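Local coordinates for protein alcohol dehydrogenase, zinc-containing (Streptococcus pneumoniae serotype 2, PDB 5YLN) that probably catalyses the NAD+-dependent oxidation of alcohols, as in the zinc-containing alcohol dehydrogenase family, at residues K38-G43 with G63-G68; V86-V91 with N135-T140; Q124-R129 with I349-S354; D146-M151 with E315-V320; L156-E161 with G295-N300. One frame throughout, in Å; residues are numbered along the deposited sequence.

Interaction 1: residues K38-G43 with G63-G68. With ZN (zinc ion), chain E.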
# COMPACT_ATOMS: atom_id res chain seq x y z
N LYS A 38 -18.38 30.70 -9.26
CA LYS A 38 -17.20 30.89 -8.44
C LYS A 38 -16.21 29.76 -8.69
O LYS A 38 -16.60 28.63 -8.96
CB LYS A 38 -17.54 30.94 -6.95
CG LYS A 38 -18.01 32.30 -6.47
CD LYS A 38 -18.61 32.20 -5.07
CE LYS A 38 -19.31 33.52 -4.72
NZ LYS A 38 -19.68 33.60 -3.30
N THR A 39 -14.93 30.08 -8.61
CA THR A 39 -13.89 29.10 -8.87
C THR A 39 -12.73 29.38 -7.92
O THR A 39 -12.81 30.26 -7.06
CB THR A 39 -13.46 29.13 -10.35
OG1 THR A 39 -12.65 28.00 -10.65
CG2 THR A 39 -12.67 30.43 -10.71
N THR A 40 -11.65 28.61 -8.07
CA THR A 40 -10.43 28.78 -7.28
C THR A 40 -9.22 28.32 -8.11
O THR A 40 -9.33 27.93 -9.27
CB THR A 40 -10.58 28.04 -5.94
OG1 THR A 40 -9.47 28.29 -5.08
CG2 THR A 40 -10.69 26.56 -6.15
N ILE A 41 -8.04 28.37 -7.49
CA ILE A 41 -6.78 27.90 -8.08
C ILE A 41 -6.26 26.74 -7.24
O ILE A 41 -6.34 26.76 -6.00
CB ILE A 41 -5.71 29.01 -8.13
CG1 ILE A 41 -6.28 30.34 -8.64
CG2 ILE A 41 -4.54 28.60 -9.00
CD1 ILE A 41 -5.38 31.51 -8.34
N CYS A 42 -5.72 25.73 -7.91
CA CYS A 42 -5.08 24.59 -7.29
C CYS A 42 -3.57 24.69 -7.49
O CYS A 42 -3.10 25.31 -8.45
CB CYS A 42 -5.61 23.29 -7.90
SG CYS A 42 -4.75 21.83 -7.32
N GLY A 43 -2.80 24.10 -6.58
CA GLY A 43 -1.36 24.06 -6.78
C GLY A 43 -0.97 23.49 -8.14
O GLY A 43 -0.01 23.96 -8.76
N GLY A 63 -7.78 25.39 -14.71
CA GLY A 63 -8.67 25.27 -13.58
C GLY A 63 -9.58 24.05 -13.64
O GLY A 63 -10.10 23.68 -14.69
N HIS A 64 -9.77 23.43 -12.49
CA HIS A 64 -10.66 22.29 -12.41
C HIS A 64 -11.46 22.29 -11.12
O HIS A 64 -11.75 21.22 -10.59
CB HIS A 64 -9.87 20.97 -12.55
CG HIS A 64 -8.67 20.91 -11.67
ND1 HIS A 64 -7.45 21.43 -12.03
CD2 HIS A 64 -8.51 20.40 -10.42
CE1 HIS A 64 -6.58 21.24 -11.06
NE2 HIS A 64 -7.19 20.61 -10.07
N GLU A 65 -11.83 23.46 -10.59
CA GLU A 65 -12.65 23.58 -9.39
C GLU A 65 -13.70 24.66 -9.61
O GLU A 65 -13.39 25.72 -10.17
CB GLU A 65 -11.81 23.93 -8.16
CG GLU A 65 -10.63 22.96 -7.88
CD GLU A 65 -9.59 23.59 -6.98
OE1 GLU A 65 -9.76 23.54 -5.75
OE2 GLU A 65 -8.63 24.20 -7.50
N GLY A 66 -14.94 24.39 -9.18
CA GLY A 66 -15.95 25.44 -9.28
C GLY A 66 -17.39 25.03 -9.00
O GLY A 66 -17.71 23.83 -8.95
N ILE A 67 -18.24 26.04 -8.79
CA ILE A 67 -19.69 25.93 -8.79
C ILE A 67 -20.23 26.85 -9.87
O ILE A 67 -19.59 27.84 -10.27
CB ILE A 67 -20.32 26.31 -7.43
CG1 ILE A 67 -19.91 27.73 -7.03
CG2 ILE A 67 -19.97 25.31 -6.34
CD1 ILE A 67 -20.76 28.36 -5.93
N GLY A 68 -21.43 26.54 -10.34
CA GLY A 68 -22.07 27.37 -11.33
C GLY A 68 -23.54 27.06 -11.50
O GLY A 68 -24.17 26.42 -10.65
ZN ZN E . -6.49 20.20 -8.16
O HOH W 1 -10.55 26.15 -11.22

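Interaction 2: residues V86-V91 with N135-T140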
# COMPACT_ATOMS: atom_id res chain seq x y z
N VAL A 86 -25.38 24.13 -9.28
CA VAL A 86 -24.71 22.84 -9.10
C VAL A 86 -23.21 22.98 -8.85
O VAL A 86 -22.58 23.98 -9.21
CB VAL A 86 -24.97 21.89 -10.30
CG1 VAL A 86 -26.47 21.50 -10.37
CG2 VAL A 86 -24.50 22.52 -11.60
N LEU A 87 -22.66 21.98 -8.18
CA LEU A 87 -21.23 21.80 -8.01
C LEU A 87 -20.67 20.94 -9.14
O LEU A 87 -21.30 19.98 -9.58
CB LEU A 87 -20.93 21.14 -6.66
CG LEU A 87 -19.57 20.46 -6.51
CD1 LEU A 87 -18.47 21.41 -6.06
CD2 LEU A 87 -19.66 19.23 -5.60
N ILE A 88 -19.47 21.29 -9.60
CA ILE A 88 -18.79 20.55 -10.65
C ILE A 88 -17.56 19.90 -10.03
O ILE A 88 -16.67 20.59 -9.51
CB ILE A 88 -18.39 21.44 -11.84
CG1 ILE A 88 -19.52 22.40 -12.22
CG2 ILE A 88 -18.00 20.57 -13.03
CD1 ILE A 88 -19.11 23.84 -12.23
N SER A 89 -17.52 18.57 -10.10
CA SER A 89 -16.36 17.82 -9.65
C SER A 89 -15.18 18.02 -10.59
O SER A 89 -15.34 18.26 -11.79
CB SER A 89 -16.72 16.32 -9.56
OG SER A 89 -15.56 15.53 -9.45
N CYS A 90 -13.97 17.93 -10.04
CA CYS A 90 -12.78 18.04 -10.88
C CYS A 90 -12.60 16.84 -11.80
O CYS A 90 -11.81 16.91 -12.75
CB CYS A 90 -11.52 18.23 -10.01
SG CYS A 90 -11.14 16.84 -8.89
N VAL A 91 -13.36 15.76 -11.59
CA VAL A 91 -13.21 14.51 -12.32
C VAL A 91 -14.50 14.23 -13.09
O VAL A 91 -15.59 14.30 -12.51
CB VAL A 91 -12.90 13.35 -11.35
CG1 VAL A 91 -13.18 12.01 -12.02
CG2 VAL A 91 -11.44 13.44 -10.87
N ASN A 135 -23.24 12.57 -14.30
CA ASN A 135 -22.32 11.96 -13.35
C ASN A 135 -21.21 12.89 -12.89
O ASN A 135 -20.39 12.49 -12.05
CB ASN A 135 -21.71 10.68 -13.95
CG ASN A 135 -22.76 9.70 -14.39
OD1 ASN A 135 -23.40 9.05 -13.57
ND2 ASN A 135 -22.96 9.59 -15.69
N THR A 136 -21.16 14.12 -13.39
CA THR A 136 -20.11 15.06 -13.02
C THR A 136 -20.63 16.23 -12.19
O THR A 136 -19.85 16.84 -11.46
CB THR A 136 -19.41 15.57 -14.30
OG1 THR A 136 -18.93 14.42 -15.03
CG2 THR A 136 -18.22 16.52 -14.01
N LEU A 137 -21.92 16.51 -12.25
CA LEU A 137 -22.54 17.62 -11.52
C LEU A 137 -23.26 17.10 -10.28
O LEU A 137 -23.75 15.98 -10.25
CB LEU A 137 -23.53 18.36 -12.42
CG LEU A 137 -23.00 18.96 -13.71
CD1 LEU A 137 -24.12 19.68 -14.47
CD2 LEU A 137 -21.87 19.92 -13.39
N TYR A 138 -23.33 17.95 -9.26
CA TYR A 138 -24.09 17.67 -8.04
C TYR A 138 -24.97 18.86 -7.70
O TYR A 138 -24.51 20.01 -7.72
CB TYR A 138 -23.17 17.36 -6.87
CG TYR A 138 -22.43 16.06 -7.04
CD1 TYR A 138 -23.00 14.86 -6.63
CD2 TYR A 138 -21.18 16.03 -7.65
CE1 TYR A 138 -22.33 13.68 -6.79
CE2 TYR A 138 -20.51 14.85 -7.82
CZ TYR A 138 -21.09 13.67 -7.39
OH TYR A 138 -20.44 12.48 -7.56
N HIS A 139 -26.23 18.58 -7.38
CA HIS A 139 -27.13 19.63 -6.94
C HIS A 139 -26.64 20.21 -5.62
O HIS A 139 -26.23 19.47 -4.72
CB HIS A 139 -28.55 19.08 -6.79
CG HIS A 139 -29.22 18.79 -8.09
ND1 HIS A 139 -29.67 19.78 -8.93
CD2 HIS A 139 -29.52 17.61 -8.70
CE1 HIS A 139 -30.22 19.23 -10.00
NE2 HIS A 139 -30.14 17.92 -9.88
N THR A 140 -26.65 21.55 -5.50
CA THR A 140 -26.02 21.98 -4.25
C THR A 140 -27.07 22.18 -3.15
O THR A 140 -28.15 22.74 -3.40
CB THR A 140 -25.25 23.28 -4.44
OG1 THR A 140 -26.11 24.28 -5.01
CG2 THR A 140 -24.05 23.05 -5.37

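Interaction 3: residues Q124-R129 with I349-S354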
# COMPACT_ATOMS: atom_id res chain seq x y z
N GLN A 124 -11.61 28.15 -15.13
CA GLN A 124 -11.26 29.57 -14.98
C GLN A 124 -11.66 30.33 -16.24
O GLN A 124 -10.82 30.78 -17.04
CB GLN A 124 -9.77 29.72 -14.67
CG GLN A 124 -9.50 29.34 -13.24
CD GLN A 124 -8.06 28.98 -12.96
OE1 GLN A 124 -7.19 29.29 -13.75
NE2 GLN A 124 -7.81 28.32 -11.84
N ALA A 125 -12.98 30.46 -16.39
CA ALA A 125 -13.63 31.06 -17.54
C ALA A 125 -15.08 31.33 -17.16
O ALA A 125 -15.54 30.93 -16.09
CB ALA A 125 -13.56 30.15 -18.77
N GLU A 126 -15.81 31.97 -18.09
CA GLU A 126 -17.20 32.31 -17.83
C GLU A 126 -18.12 31.10 -17.94
O GLU A 126 -19.05 30.95 -17.14
CB GLU A 126 -17.69 33.38 -18.80
CG GLU A 126 -17.10 34.76 -18.60
CD GLU A 126 -17.61 35.76 -19.65
OE1 GLU A 126 -18.83 36.01 -19.67
OE2 GLU A 126 -16.80 36.25 -20.47
N TYR A 127 -17.91 30.26 -18.95
CA TYR A 127 -18.74 29.10 -19.21
C TYR A 127 -17.84 27.88 -19.37
O TYR A 127 -16.67 27.99 -19.76
CB TYR A 127 -19.62 29.27 -20.46
CG TYR A 127 -20.58 30.45 -20.40
CD1 TYR A 127 -20.19 31.72 -20.84
CD2 TYR A 127 -21.86 30.30 -19.89
CE1 TYR A 127 -21.07 32.80 -20.77
CE2 TYR A 127 -22.75 31.38 -19.82
CZ TYR A 127 -22.35 32.62 -20.25
OH TYR A 127 -23.26 33.65 -20.15
N LEU A 128 -18.41 26.72 -19.10
CA LEU A 128 -17.69 25.46 -19.09
C LEU A 128 -18.52 24.39 -19.78
O LEU A 128 -19.69 24.20 -19.45
CB LEU A 128 -17.38 25.05 -17.64
CG LEU A 128 -16.87 23.62 -17.40
CD1 LEU A 128 -15.43 23.50 -17.89
CD2 LEU A 128 -16.98 23.28 -15.92
N ARG A 129 -17.92 23.68 -20.74
CA ARG A 129 -18.52 22.46 -21.23
C ARG A 129 -18.22 21.34 -20.23
O ARG A 129 -17.06 21.10 -19.89
CB ARG A 129 -18.01 22.08 -22.61
CG ARG A 129 -18.29 20.62 -22.92
CD ARG A 129 -17.91 20.21 -24.32
NE ARG A 129 -18.25 18.79 -24.50
CZ ARG A 129 -17.37 17.80 -24.47
NH1 ARG A 129 -16.08 18.06 -24.29
NH2 ARG A 129 -17.79 16.54 -24.60
N ILE A 349 -12.59 32.94 -6.57
CA ILE A 349 -12.68 33.83 -7.72
C ILE A 349 -14.13 33.83 -8.20
O ILE A 349 -14.66 32.77 -8.54
CB ILE A 349 -11.74 33.39 -8.85
CG1 ILE A 349 -10.28 33.35 -8.35
CG2 ILE A 349 -11.86 34.34 -10.03
CD1 ILE A 349 -9.38 32.46 -9.17
N GLU A 350 -14.75 35.01 -8.23
CA GLU A 350 -16.17 35.15 -8.54
C GLU A 350 -16.36 35.75 -9.92
O GLU A 350 -15.72 36.74 -10.27
CB GLU A 350 -16.87 36.03 -7.50
CG GLU A 350 -18.38 35.96 -7.61
CD GLU A 350 -19.08 36.81 -6.57
OE1 GLU A 350 -18.39 37.52 -5.81
OE2 GLU A 350 -20.32 36.76 -6.53
N ASN A 351 -17.28 35.16 -10.69
CA ASN A 351 -17.54 35.58 -12.07
C ASN A 351 -18.31 36.90 -12.05
O ASN A 351 -19.54 36.93 -11.92
CB ASN A 351 -18.31 34.50 -12.83
CG ASN A 351 -18.57 34.87 -14.29
OD1 ASN A 351 -18.30 36.00 -14.72
ND2 ASN A 351 -19.09 33.92 -15.04
N ASP A 352 -17.58 38.00 -12.20
CA ASP A 352 -18.15 39.34 -12.26
C ASP A 352 -18.45 39.77 -13.68
O ASP A 352 -18.80 40.94 -13.89
CB ASP A 352 -17.21 40.36 -11.60
CG ASP A 352 -15.86 40.46 -12.33
OD1 ASP A 352 -15.41 39.42 -12.87
OD2 ASP A 352 -15.24 41.56 -12.35
N ILE A 353 -18.32 38.88 -14.66
CA ILE A 353 -18.42 39.25 -16.07
C ILE A 353 -19.74 38.80 -16.68
O ILE A 353 -20.38 39.57 -17.39
CB ILE A 353 -17.22 38.67 -16.86
CG1 ILE A 353 -15.89 39.22 -16.33
CG2 ILE A 353 -17.36 38.99 -18.37
CD1 ILE A 353 -14.64 38.61 -16.95
N SER A 354 -20.17 37.58 -16.38
CA SER A 354 -21.30 37.00 -17.09
C SER A 354 -22.63 37.56 -16.60
O SER A 354 -22.80 37.88 -15.42
CB SER A 354 -21.29 35.48 -16.93
OG SER A 354 -20.09 34.88 -17.40

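Interaction 4: residues D146-M151 with E315-V320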
# COMPACT_ATOMS: atom_id res chain seq x y z
N ASP A 146 -21.00 29.11 -0.61
CA ASP A 146 -20.30 28.95 -1.88
C ASP A 146 -18.83 28.58 -1.66
O ASP A 146 -18.30 27.71 -2.36
CB ASP A 146 -20.39 30.23 -2.70
CG ASP A 146 -21.78 30.47 -3.31
OD1 ASP A 146 -22.72 29.66 -3.07
OD2 ASP A 146 -21.93 31.46 -4.05
N GLU A 147 -18.19 29.20 -0.68
CA GLU A 147 -16.78 28.93 -0.43
C GLU A 147 -16.56 27.49 -0.01
O GLU A 147 -15.57 26.86 -0.40
CB GLU A 147 -16.23 29.89 0.62
CG GLU A 147 -16.14 31.35 0.17
CD GLU A 147 -17.50 32.01 -0.01
OE1 GLU A 147 -17.73 32.58 -1.09
OE2 GLU A 147 -18.33 31.93 0.92
N ALA A 148 -17.48 26.95 0.80
CA ALA A 148 -17.36 25.55 1.19
C ALA A 148 -17.64 24.62 0.02
O ALA A 148 -16.99 23.59 -0.13
CB ALA A 148 -18.29 25.25 2.36
N LEU A 149 -18.60 24.98 -0.84
CA LEU A 149 -18.92 24.11 -1.96
C LEU A 149 -17.77 24.03 -2.97
O LEU A 149 -17.51 22.96 -3.52
CB LEU A 149 -20.21 24.57 -2.63
CG LEU A 149 -21.46 24.36 -1.78
CD1 LEU A 149 -22.65 25.16 -2.34
CD2 LEU A 149 -21.78 22.84 -1.65
N VAL A 150 -17.10 25.16 -3.24
CA VAL A 150 -15.99 25.11 -4.20
C VAL A 150 -14.89 24.17 -3.70
O VAL A 150 -14.20 23.52 -4.50
CB VAL A 150 -15.45 26.53 -4.47
CG1 VAL A 150 -14.14 26.48 -5.28
CG2 VAL A 150 -16.48 27.33 -5.22
N MET A 151 -14.69 24.10 -2.38
CA MET A 151 -13.70 23.19 -1.81
C MET A 151 -14.06 21.72 -2.05
O MET A 151 -13.18 20.86 -1.98
CB MET A 151 -13.55 23.47 -0.31
CG MET A 151 -13.09 24.90 0.05
SD MET A 151 -11.48 25.41 -0.66
CE MET A 151 -11.94 26.27 -2.16
N GLU A 315 -16.07 22.88 9.04
CA GLU A 315 -16.40 24.04 8.21
C GLU A 315 -15.27 24.28 7.21
O GLU A 315 -14.32 25.02 7.50
CB GLU A 315 -16.68 25.27 9.07
CG GLU A 315 -15.84 25.40 10.35
CD GLU A 315 -16.29 26.57 11.24
OE1 GLU A 315 -17.48 26.60 11.62
OE2 GLU A 315 -15.45 27.46 11.55
N PRO A 316 -15.34 23.67 6.02
CA PRO A 316 -14.26 23.83 5.04
C PRO A 316 -14.10 25.24 4.49
O PRO A 316 -13.07 25.54 3.88
CB PRO A 316 -14.65 22.86 3.92
CG PRO A 316 -16.14 22.71 4.07
CD PRO A 316 -16.41 22.80 5.52
N GLU A 317 -15.08 26.13 4.70
CA GLU A 317 -14.93 27.48 4.18
C GLU A 317 -13.75 28.20 4.79
O GLU A 317 -13.33 29.22 4.25
CB GLU A 317 -16.22 28.29 4.40
CG GLU A 317 -16.69 28.42 5.83
CD GLU A 317 -17.56 27.25 6.31
OE1 GLU A 317 -18.28 27.43 7.32
OE2 GLU A 317 -17.54 26.15 5.70
N LYS A 318 -13.17 27.69 5.89
CA LYS A 318 -11.99 28.36 6.43
C LYS A 318 -10.72 28.08 5.63
O LYS A 318 -9.69 28.68 5.92
CB LYS A 318 -11.79 27.98 7.91
CG LYS A 318 -11.78 26.51 8.25
CD LYS A 318 -11.80 26.29 9.77
CE LYS A 318 -12.28 24.89 10.13
NZ LYS A 318 -12.59 24.73 11.59
N LEU A 319 -10.78 27.21 4.61
CA LEU A 319 -9.71 27.10 3.63
C LEU A 319 -9.60 28.33 2.73
O LEU A 319 -8.60 28.49 2.04
CB LEU A 319 -9.90 25.86 2.77
CG LEU A 319 -9.62 24.56 3.55
CD1 LEU A 319 -10.18 23.34 2.84
CD2 LEU A 319 -8.13 24.38 3.82
N VAL A 320 -10.62 29.20 2.71
CA VAL A 320 -10.65 30.32 1.78
C VAL A 320 -10.25 31.59 2.52
O VAL A 320 -10.88 31.95 3.52
CB VAL A 320 -12.02 30.47 1.11
CG1 VAL A 320 -12.06 31.78 0.28
CG2 VAL A 320 -12.31 29.25 0.23

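Interaction 5: residues L156-E161 with G295-N300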
# COMPACT_ATOMS: atom_id res chain seq x y z
N LEU A 156 -10.91 18.88 -0.87
CA LEU A 156 -11.67 18.20 0.20
C LEU A 156 -11.79 16.71 -0.12
O LEU A 156 -11.32 15.91 0.68
CB LEU A 156 -13.07 18.81 0.43
CG LEU A 156 -13.25 19.84 1.55
CD1 LEU A 156 -14.73 20.14 1.75
CD2 LEU A 156 -12.60 19.40 2.87
N PRO A 157 -12.37 16.33 -1.27
CA PRO A 157 -12.36 14.91 -1.62
C PRO A 157 -10.95 14.38 -1.82
O PRO A 157 -10.73 13.17 -1.60
CB PRO A 157 -13.20 14.84 -2.90
CG PRO A 157 -13.20 16.21 -3.48
CD PRO A 157 -13.03 17.14 -2.33
N THR A 158 -10.00 15.23 -2.22
CA THR A 158 -8.61 14.77 -2.36
C THR A 158 -8.04 14.38 -1.00
O THR A 158 -7.60 13.24 -0.80
CB THR A 158 -7.74 15.84 -3.05
OG1 THR A 158 -8.16 16.01 -4.40
CG2 THR A 158 -6.26 15.39 -3.09
N GLY A 159 -8.08 15.31 -0.04
CA GLY A 159 -7.64 14.99 1.32
C GLY A 159 -8.37 13.79 1.92
O GLY A 159 -7.77 12.96 2.61
N TYR A 160 -9.69 13.68 1.69
CA TYR A 160 -10.48 12.62 2.33
C TYR A 160 -10.20 11.27 1.69
O TYR A 160 -9.79 10.33 2.38
CB TYR A 160 -11.98 12.96 2.27
CG TYR A 160 -12.89 12.00 3.04
CD1 TYR A 160 -12.67 11.72 4.40
CD2 TYR A 160 -13.97 11.39 2.42
CE1 TYR A 160 -13.50 10.84 5.10
CE2 TYR A 160 -14.81 10.52 3.11
CZ TYR A 160 -14.57 10.25 4.45
OH TYR A 160 -15.40 9.39 5.12
N GLU A 161 -10.40 11.15 0.37
CA GLU A 161 -10.24 9.85 -0.30
C GLU A 161 -8.78 9.42 -0.32
O GLU A 161 -8.46 8.26 -0.03
CB GLU A 161 -10.79 9.92 -1.72
CG GLU A 161 -12.30 10.17 -1.78
CD GLU A 161 -12.82 10.47 -3.18
OE1 GLU A 161 -12.11 10.21 -4.18
OE2 GLU A 161 -13.96 10.97 -3.28
N GLY A 295 -2.85 7.78 -5.16
CA GLY A 295 -4.07 7.90 -5.90
C GLY A 295 -4.32 9.29 -6.44
O GLY A 295 -3.78 10.29 -5.95
N LEU A 296 -5.09 9.32 -7.51
CA LEU A 296 -5.79 10.51 -8.00
C LEU A 296 -7.21 10.47 -7.44
O LEU A 296 -7.88 9.43 -7.51
CB LEU A 296 -5.82 10.50 -9.52
CG LEU A 296 -6.69 11.51 -10.26
CD1 LEU A 296 -6.28 12.89 -9.86
CD2 LEU A 296 -6.53 11.32 -11.76
N VAL A 297 -7.67 11.60 -6.91
CA VAL A 297 -9.02 11.66 -6.36
C VAL A 297 -10.03 11.16 -7.39
O VAL A 297 -9.85 11.36 -8.60
CB VAL A 297 -9.35 13.09 -5.90
CG1 VAL A 297 -9.59 14.02 -7.11
CG2 VAL A 297 -10.58 13.09 -4.99
N SER A 298 -11.08 10.49 -6.92
CA SER A 298 -12.19 10.11 -7.80
C SER A 298 -13.42 10.99 -7.63
O SER A 298 -14.13 11.23 -8.61
CB SER A 298 -12.59 8.65 -7.55
OG SER A 298 -11.86 7.80 -8.41
N THR A 299 -13.65 11.48 -6.41
CA THR A 299 -14.83 12.22 -5.95
C THR A 299 -16.07 11.34 -5.83
O THR A 299 -17.20 11.85 -5.72
CB THR A 299 -15.14 13.48 -6.81
OG1 THR A 299 -15.68 13.12 -8.08
CG2 THR A 299 -13.89 14.30 -7.02
N ASN A 300 -15.90 10.01 -5.73
CA ASN A 300 -17.05 9.17 -5.41
C ASN A 300 -17.62 9.47 -4.02
O ASN A 300 -18.80 9.17 -3.77
CB ASN A 300 -16.66 7.69 -5.54
CG ASN A 300 -15.49 7.32 -4.66
OD1 ASN A 300 -14.46 7.99 -4.67
ND2 ASN A 300 -15.65 6.26 -3.89

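Interaction 1: residues K38-G43 with G63-G68
The end of strand 33-39 pairs antiparallel with the start of strand 66-72, and the chain beside them opens to hold a zinc ion. The strand part is the tight part. Lys-38 and Ile-67 form an antiparallel hydrogen-bonded pair. Ile-67 N gives to Lys-38 O at 3.1 Å in the carbonyl plane, and Lys-38 N gives back to Ile-67 O on a longer bond from above that plane. Next to them Thr-39 OG1, anti to its backbone N, gives a very short bond of 2.4 Å to Glu-65 O, nearly along the C=O axis. Gly-66 has no side chain here, and Lys-38 O comes within 3.3 Å of its CA.

Toward the metal the backbones part. A water and side chains fill the gap, and Glu-65 and Cys-42 are partly exposed. The water bridges Glu-65 N and Thr-40 O. The Glu-65 chain runs out extended and crosses Thr-40 obliquely. Its OE1 touches Thr-40 CG2 and salt-bridges Lys-346, while Glu-65 OE2 lies 3.2 Å from Cys-42 CB. Cys-42 SG, also anti to its backbone N, binds zinc at 2.5 Å. His-64 NE2 binds it at 2.1 Å, with CG of the ring in the crowded position (chi1 48°). One further atom from outside the two segments also binds this zinc, which fits the catalytic metal of the family.

Strand 33-39 pairs with 66-72 and also with 347-350. Helix 146-151 covers Ile-67 and Thr-40, helix 329-337 packs on Ile-41, and Cys-42 caps helix 43-50.

Interaction 2: residues V86-V91 with N135-T140
Strand 86-88 runs antiparallel to strand 137-139, and side chains pack on both faces of the pair. Leu-87 and Tyr-138 are the hydrogen-bonded pair. Leu-87 N reaches Tyr-138 O at 2.7 Å and Tyr-138 N reaches Leu-87 O at 2.9 Å, both in the carbonyl plane.

Their side chains lie side by side. Leu-87 CG is anti to its backbone N (chi1 160°), and Leu-87 CD2 comes to 4.1 Å from Tyr-138 CD2. Tyr-138 CG stands beside its own backbone N, and Ser-89 CB sits at the ring edge.

The other face carries Ile-88 and Leu-137. As a non-hydrogen-bonded pair they lie side by side. Both put the first branch anti to the carbonyl carbon, and Ile-88 CG1 meets Leu-137 CD2 at 3.6 Å. Val-86 crosses Leu-137 obliquely and touches CD1 with CG2, the methyl in the crowded position. Thr-140 has its hydroxyl crowded (chi1 55°), which turns CG2 inward to 3.3 Å from Leu-87 N.

Past the strand, Ser-89 N bonds Thr-136 O at 3.2 Å, nearly along the C=O axis. Ser-89 OG, anti to its backbone N, accepts from Val-91 N in an ST turn and also bonds Thr-299.

This strand pair in the GroES-like domain is held by backbone bonds and apolar contacts, so its specificity lies in the backbone register. The polar tips of Thr-136 and His-139 turn to His-132 and Asn-79.

Interaction 3: residues Q124-R129 with I349-S354
Glu-126 carries this contact along its whole length. Glu-126 CB lies 3.2 Å from Ser-354 OG, and Asn-351 ND2 approaches it more loosely. CG, anti to the carbonyl carbon (chi1 -70°), touches the same hydroxyl. The chain then runs straight (chi2 178°). Glu-126 CD meets Ile-353 CG2 at 3.5 Å, and the isoleucine crosses the glutamate at about a right angle. At the tip Glu-126 OE1 takes a 2.8 Å bond from Ser-354 OG on its anti lone pair. OE2 lies against Ile-353 CG2 and accepts from Lys-6 N.

Ser-354 is placed by Asn-351, whose side chain folds back on its own loop. Asn-351 OD1 accepts from Ile-353 N at 2.9 Å in an Asx turn and from Ser-354 N at 3.0 Å. Asn-351 ND2 gives to Ser-354 OG at 2.7 Å, near the amide plane, and also to Ile-36 O on the neighbouring strand. Tyr-127 CE1 lies near Ser-354 OG and its ring takes Lys-23 in a cation-pi contact.

Ser-354 OG thus accepts from the amide and donates to the carboxylate, which fixes its hydroxyl direction. This polar relay ties the loop after strand 347-350 to the chain that leads into strand 127-129, and would help settle the buried Glu-126 charge.

Interaction 4: residues D146-M151 with E315-V320
Pro-316 opens the contact of the 315-320 turn with helix 146-151. Its CB points at the helix, and Pro-316 CG rests 3.7 Å from Ala-148 CB. Its carbonyl O faces Met-151 CG and accepts from Leu-319 N within the 3-10 turn.

Glu-317 comes next, and here the backbones are closest, with Glu-317 CA 4.3 Å from Ala-148 CA. Its CG sits in the crowded position (chi1 58°) and the chain bends again at chi2. This bend brings Glu-317 OE2 to 3.5 Å from Ala-148 CB, a contact with a methyl and not a polar bond. Its CB lies beside Glu-147 CB.

The turn is the link from helix 302-310 back to strand 322-325, which pairs with 347-350 in the sheet of the catalytic domain. Helix 146-151 leads the other way, from strand 137-139 toward helix 157-165. This is consistent with a place at the junction of the catalytic and coenzyme domains of a medium-chain dehydrogenase.

Lys-318 points away and makes a cation-pi contact with Phe-215. Leu-319 turns CB to Met-151 SD at 3.8 Å, and its side chain packs on Leu-185 and Leu-189 of helix 182-191. Met-151 is bent at chi2 (-59°) and chi3, so the chain doubles back and Met-151 CE reaches Val-320 CG2 at 3.8 Å. Val-320 CG1 is anti to its backbone N, and the other methyl, CG2, also touches Glu-147 CB at 4.0 Å. The carboxylate of Glu-147 leads away from this apolar patch to Lys-38.

Interaction 5: residues L156-E161 with G295-N300
The carboxylate of Glu-161 grips two successive backbone N-H groups of the 295-300 loop. Ser-298 N reaches Glu-161 OE1 at 2.9 Å, nearly along the C-O axis. Thr-299 N reaches the same Glu-161 OE1 at 3.0 Å, on its syn lone pair. Glu-161 is extended beyond CG, so its tip spans from the helix to the loop. OE2 bonds Thr-301 OG1, which also helps to fix the carboxylate. Two donors on one oxygen would probably stabilise the charge.

Thr-299 has left-handed backbone angles (phi 71°), a bend at which the loop turns. Thr-299 OG1 gives to Ser-298 O at 2.5 Å and is also hydrogen-bonded to Ser-89 OG.

Outward of the polar grip, Val-297 CG2, anti to the backbone N, touches both Glu-161 OE1 and Pro-157 O, at 3.4 Å from Pro-157 O. Val-297 CG2 packs on Pro-157 CB at 3.8 Å. Thr-158 crosses Val-297 at about a right angle, with Thr-158 OG1 3.5 Å from Val-297 CB. Pro-157 CG faces Thr-299 CG2 at 4.1 Å. Leu-296 turns to the second subunit, where Asn-289 bonds its N.

The Thr-158 side chain lies about 6 Å from the zinc ion at the nearest atoms, and its OG1 bonds a Tris molecule probably from the crystallisation liquor. The contact thus lines the cleft between the catalytic and coenzyme domains, consistent with the active-site pocket of this family.

Interactions 1, 2, 4 and 5 are buried, and interaction 3 lies at the surface. Interactions 1, 2 and 3 reach one mixed sheet, since strands 66-72 and 85-88 pair with each other and strand 33-39 is neighbour to both 127-129 and 347-350. Interactions 1 and 2 rest on backbone bonds, and only interaction 1 adds metal ligation. Interaction 3 uses side-chain relays. Interaction 4 is apolar, although Lys-38 of interaction 1 salt-bridges Asp-146 and Glu-147 on its helix. Interaction 5 pairs a buried carboxylate with loop amides, and Ser-89 of interaction 2 bonds its Thr-299. Interactions 4 and 5 adjoin through successive helices near the domain boundary.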